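PDB 3FZ0: nucleoside hydrolase, putative, which belongs to the inosine-uridine preferring nucleoside hydrolase family and carries a calcium ion at the end of its central beta-sheet. Local coordinates for residues Val5-Asp19 against Asp126-Val140. The protein carries 2 engineered substitutions. Residues are numbered along the deposited sequence; the frame is centred on the assembly and turned at random.
Sequences VHRKLIIDTDCGGDD and DVVYQLVALGPLTNV. With CA (calcium ion), chain G.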
# COMPACT_ATOMS: atom_id res chain seq x y z
N VAL B 5 -37.50 22.75 -17.53
CA VAL B 5 -36.47 21.65 -17.53
C VAL B 5 -36.89 20.49 -16.64
O VAL B 5 -36.97 20.62 -15.42
CB VAL B 5 -35.10 22.10 -17.01
CG1 VAL B 5 -34.16 20.91 -16.86
CG2 VAL B 5 -34.49 23.18 -17.94
N HIS B 6 -37.14 19.36 -17.27
CA HIS B 6 -37.56 18.14 -16.59
C HIS B 6 -36.34 17.28 -16.32
O HIS B 6 -35.55 17.07 -17.21
CB HIS B 6 -38.49 17.34 -17.53
CG HIS B 6 -39.83 17.95 -17.73
ND1 HIS B 6 -40.14 19.23 -17.33
CD2 HIS B 6 -40.95 17.47 -18.32
CE1 HIS B 6 -41.39 19.51 -17.65
NE2 HIS B 6 -41.90 18.45 -18.25
N ARG B 7 -36.21 16.77 -15.12
CA ARG B 7 -35.12 15.88 -14.80
C ARG B 7 -35.61 14.43 -14.78
O ARG B 7 -36.68 14.13 -14.25
CB ARG B 7 -34.52 16.26 -13.44
CG ARG B 7 -33.64 17.50 -13.47
CD ARG B 7 -33.40 18.09 -12.09
NE ARG B 7 -33.09 19.52 -12.17
CZ ARG B 7 -31.85 20.00 -12.20
NH1 ARG B 7 -30.83 19.17 -12.15
NH2 ARG B 7 -31.64 21.31 -12.26
N LYS B 8 -34.83 13.54 -15.37
CA LYS B 8 -35.09 12.10 -15.27
C LYS B 8 -33.95 11.53 -14.49
O LYS B 8 -32.81 11.64 -14.91
CB LYS B 8 -35.15 11.45 -16.67
CG LYS B 8 -36.08 12.12 -17.67
CD LYS B 8 -37.50 12.15 -17.15
CE LYS B 8 -38.50 12.61 -18.21
NZ LYS B 8 -39.78 13.03 -17.53
N LEU B 9 -34.22 10.93 -13.35
CA LEU B 9 -33.14 10.39 -12.51
C LEU B 9 -33.06 8.88 -12.46
O LEU B 9 -34.06 8.20 -12.42
CB LEU B 9 -33.22 10.88 -11.08
CG LEU B 9 -33.44 12.34 -10.71
CD1 LEU B 9 -33.03 12.47 -9.23
CD2 LEU B 9 -32.63 13.28 -11.60
N ILE B 10 -31.84 8.38 -12.45
CA ILE B 10 -31.52 7.02 -12.06
C ILE B 10 -30.99 7.17 -10.65
O ILE B 10 -30.14 8.02 -10.37
CB ILE B 10 -30.41 6.44 -12.96
CG1 ILE B 10 -30.80 6.56 -14.44
CG2 ILE B 10 -30.08 5.00 -12.57
CD1 ILE B 10 -29.62 6.37 -15.39
N ILE B 11 -31.52 6.40 -9.72
CA ILE B 11 -31.01 6.47 -8.37
C ILE B 11 -30.43 5.11 -7.99
O ILE B 11 -31.12 4.07 -8.01
CB ILE B 11 -32.09 6.95 -7.34
CG1 ILE B 11 -32.50 8.39 -7.64
CG2 ILE B 11 -31.54 6.85 -5.89
CD1 ILE B 11 -33.70 8.87 -6.87
N ASP B 12 -29.14 5.12 -7.71
CA ASP B 12 -28.46 3.90 -7.30
C ASP B 12 -28.31 3.96 -5.81
O ASP B 12 -27.86 4.97 -5.29
CB ASP B 12 -27.11 3.78 -8.00
CG ASP B 12 -26.47 2.43 -7.78
OD1 ASP B 12 -25.71 2.34 -6.79
OD2 ASP B 12 -26.74 1.47 -8.53
N THR B 13 -28.69 2.89 -5.13
CA THR B 13 -28.91 2.97 -3.70
C THR B 13 -28.69 1.65 -2.95
O THR B 13 -28.93 0.56 -3.50
CB THR B 13 -30.36 3.53 -3.38
OG1 THR B 13 -30.56 3.57 -1.96
CG2 THR B 13 -31.43 2.65 -3.99
N ASP B 14 -28.25 1.76 -1.70
CA ASP B 14 -28.18 0.61 -0.82
C ASP B 14 -29.32 0.57 0.22
O ASP B 14 -29.25 -0.18 1.22
CB ASP B 14 -26.80 0.44 -0.17
CG ASP B 14 -26.47 1.54 0.86
OD1 ASP B 14 -26.95 2.68 0.74
OD2 ASP B 14 -25.69 1.25 1.79
N CYS B 15 -30.34 1.39 0.01
CA CYS B 15 -31.68 1.13 0.56
C CYS B 15 -31.82 1.22 2.07
O CYS B 15 -32.59 0.48 2.68
CB CYS B 15 -32.20 -0.23 0.07
SG CYS B 15 -31.85 -0.48 -1.69
N GLY B 16 -31.05 2.13 2.68
CA GLY B 16 -31.19 2.45 4.10
C GLY B 16 -32.20 3.57 4.36
O GLY B 16 -32.84 4.09 3.43
N GLY B 17 -32.33 3.95 5.63
CA GLY B 17 -33.28 4.96 6.06
C GLY B 17 -33.10 6.27 5.32
O GLY B 17 -34.07 6.82 4.76
N ASP B 18 -31.87 6.78 5.26
CA ASP B 18 -31.63 8.04 4.53
C ASP B 18 -31.75 7.91 3.01
O ASP B 18 -32.15 8.84 2.32
CB ASP B 18 -30.37 8.78 5.02
CG ASP B 18 -29.07 8.08 4.64
OD1 ASP B 18 -28.93 6.85 4.90
OD2 ASP B 18 -28.20 8.79 4.04
N ASP B 19 -31.48 6.72 2.47
CA ASP B 19 -31.83 6.45 1.07
C ASP B 19 -33.34 6.60 0.80
O ASP B 19 -33.75 7.13 -0.25
CB ASP B 19 -31.40 5.04 0.68
CG ASP B 19 -29.92 4.81 0.86
OD1 ASP B 19 -29.47 4.56 1.99
OD2 ASP B 19 -29.16 4.87 -0.14
N ASP B 126 -35.00 20.52 -23.10
CA ASP B 126 -36.08 20.31 -22.11
C ASP B 126 -35.98 19.06 -21.21
O ASP B 126 -36.75 18.94 -20.28
CB ASP B 126 -37.46 20.29 -22.80
CG ASP B 126 -37.85 21.65 -23.35
OD1 ASP B 126 -37.35 22.68 -22.83
OD2 ASP B 126 -38.67 21.71 -24.29
N VAL B 127 -35.06 18.15 -21.50
CA VAL B 127 -34.96 16.90 -20.74
C VAL B 127 -33.50 16.59 -20.44
O VAL B 127 -32.65 16.51 -21.35
CB VAL B 127 -35.57 15.66 -21.49
CG1 VAL B 127 -35.28 14.37 -20.72
CG2 VAL B 127 -37.07 15.82 -21.73
N VAL B 128 -33.21 16.39 -19.17
CA VAL B 128 -31.85 16.10 -18.77
C VAL B 128 -31.87 14.88 -17.85
O VAL B 128 -32.74 14.75 -16.95
CB VAL B 128 -31.17 17.35 -18.14
CG1 VAL B 128 -31.66 17.61 -16.71
CG2 VAL B 128 -29.68 17.19 -18.14
N TYR B 129 -30.94 13.97 -18.10
CA TYR B 129 -30.83 12.76 -17.31
C TYR B 129 -29.71 12.93 -16.30
O TYR B 129 -28.65 13.47 -16.64
CB TYR B 129 -30.54 11.57 -18.20
CG TYR B 129 -31.67 11.22 -19.13
CD1 TYR B 129 -31.95 11.98 -20.26
CD2 TYR B 129 -32.46 10.09 -18.90
CE1 TYR B 129 -33.00 11.64 -21.14
CE2 TYR B 129 -33.51 9.74 -19.78
CZ TYR B 129 -33.79 10.52 -20.87
OH TYR B 129 -34.83 10.17 -21.73
N GLN B 130 -29.95 12.47 -15.07
CA GLN B 130 -28.95 12.55 -14.00
C GLN B 130 -28.89 11.22 -13.25
O GLN B 130 -29.91 10.52 -13.10
CB GLN B 130 -29.31 13.67 -13.02
CG GLN B 130 -29.25 15.04 -13.60
CD GLN B 130 -29.58 16.13 -12.61
OE1 GLN B 130 -30.75 16.37 -12.29
NE2 GLN B 130 -28.56 16.82 -12.12
N LEU B 131 -27.68 10.87 -12.80
CA LEU B 131 -27.49 9.68 -12.01
C LEU B 131 -27.10 10.19 -10.66
O LEU B 131 -26.17 10.98 -10.55
CB LEU B 131 -26.37 8.82 -12.59
CG LEU B 131 -26.17 7.35 -12.16
CD1 LEU B 131 -25.02 6.77 -12.93
CD2 LEU B 131 -25.87 7.20 -10.70
N VAL B 132 -27.85 9.79 -9.63
CA VAL B 132 -27.48 10.11 -8.27
C VAL B 132 -27.17 8.81 -7.55
O VAL B 132 -28.00 7.91 -7.53
CB VAL B 132 -28.64 10.79 -7.57
CG1 VAL B 132 -28.21 11.26 -6.13
CG2 VAL B 132 -29.13 11.94 -8.44
N ALA B 133 -25.98 8.69 -6.97
CA ALA B 133 -25.51 7.45 -6.38
C ALA B 133 -25.49 7.60 -4.89
O ALA B 133 -24.78 8.48 -4.36
CB ALA B 133 -24.07 7.13 -6.87
N LEU B 134 -26.23 6.75 -4.19
CA LEU B 134 -26.37 6.87 -2.75
C LEU B 134 -25.77 5.71 -1.98
O LEU B 134 -26.08 5.51 -0.79
CB LEU B 134 -27.85 7.02 -2.38
CG LEU B 134 -28.64 8.09 -3.14
CD1 LEU B 134 -30.12 8.08 -2.73
CD2 LEU B 134 -28.02 9.48 -2.94
N GLY B 135 -24.93 4.93 -2.62
CA GLY B 135 -24.28 3.82 -1.94
C GLY B 135 -22.88 3.59 -2.48
O GLY B 135 -22.29 4.49 -3.11
N PRO B 136 -22.32 2.41 -2.20
CA PRO B 136 -21.06 2.10 -2.81
C PRO B 136 -21.23 2.20 -4.31
O PRO B 136 -22.32 1.86 -4.82
CB PRO B 136 -20.83 0.66 -2.38
CG PRO B 136 -21.53 0.55 -1.08
CD PRO B 136 -22.75 1.36 -1.27
N LEU B 137 -20.19 2.63 -5.02
CA LEU B 137 -20.26 2.85 -6.46
C LEU B 137 -20.16 1.63 -7.39
O LEU B 137 -19.99 1.78 -8.60
CB LEU B 137 -19.23 3.90 -6.86
CG LEU B 137 -19.49 5.22 -6.13
CD1 LEU B 137 -18.23 6.07 -6.08
CD2 LEU B 137 -20.65 5.93 -6.82
N THR B 138 -20.29 0.42 -6.85
CA THR B 138 -20.05 -0.77 -7.63
C THR B 138 -20.80 -0.85 -8.96
O THR B 138 -20.17 -1.12 -10.00
CB THR B 138 -20.31 -2.04 -6.84
OG1 THR B 138 -19.81 -1.88 -5.52
CG2 THR B 138 -19.64 -3.25 -7.55
N ASN B 139 -22.14 -0.68 -8.93
CA ASN B 139 -22.93 -0.75 -10.14
C ASN B 139 -22.49 0.30 -11.16
O ASN B 139 -22.36 0.02 -12.35
CB ASN B 139 -24.44 -0.59 -9.86
CG ASN B 139 -25.01 -1.72 -9.03
OD1 ASN B 139 -24.49 -2.85 -9.07
ND2 ASN B 139 -26.05 -1.43 -8.24
N VAL B 140 -22.27 1.52 -10.70
CA VAL B 140 -21.85 2.58 -11.60
C VAL B 140 -20.50 2.27 -12.29
O VAL B 140 -20.38 2.38 -13.52
CB VAL B 140 -21.83 3.98 -10.91
CG1 VAL B 140 -21.58 5.05 -11.96
CG2 VAL B 140 -23.15 4.26 -10.18
CA CA G . -27.06 5.07 1.23
O HOH W 1 -23.38 1.20 -7.41
O HOH W 2 -27.24 5.26 3.67
O HOH W 3 -25.40 6.61 1.64
O HOH W 4 -24.87 3.71 2.04
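R7 reaches across to Q130, one of several side-chain links between two neighbouring parallel strands, 6-13 and 127-133. Backbone bonds zip the pair from H6 to L134.

R7 CB stands 3.9 Å from Q130 OE1. CG lies beside V128 CG1 and also nears OE1. R7 CD lies 3.2 Å from Q130 OE1. The chain is extended from CG to NE, and R7 NH1 donates to Q130 OE1 (2.8 Å, 161°). The oxygen sits at the guanidinium edge, near its plane, while NH1 stands above the amide's carbonyl plane. Q130 NE2 bonds to the P160 carbonyl, which helps fix the amide's rotation. L9 CD2 packs on Q130 CB on this same face, which helix 282-291 covers. On the other face, K8 CB lies off-centre over the Y129 ring, and the lysine tip pairs with E33.

Further along, D12 has CG anti to its backbone N (chi1 -171°), placing OD2 by N139. N139 ND2 meets the syn lone pair of D12 OD2 at 3.0 Å and also bonds the V39 carbonyl. T38 also bonds OD2. Water 1 joins D12 OD1 to the P136 carbonyl.

Just past the strands, D14 OD1, both oxygens of D19 and L134 O bind the calcium ion, with D283 and three waters. D14 OD2 takes a bond from N43 N. T13 OG1 donates to D19 OD2. The run DTDCGGDD (D12 to D19) is the family's aspartate-rich fingerprint. Calcium probably offsets the repulsion of three carboxylates at the carboxyl ends of strands 6-13 and 127-133.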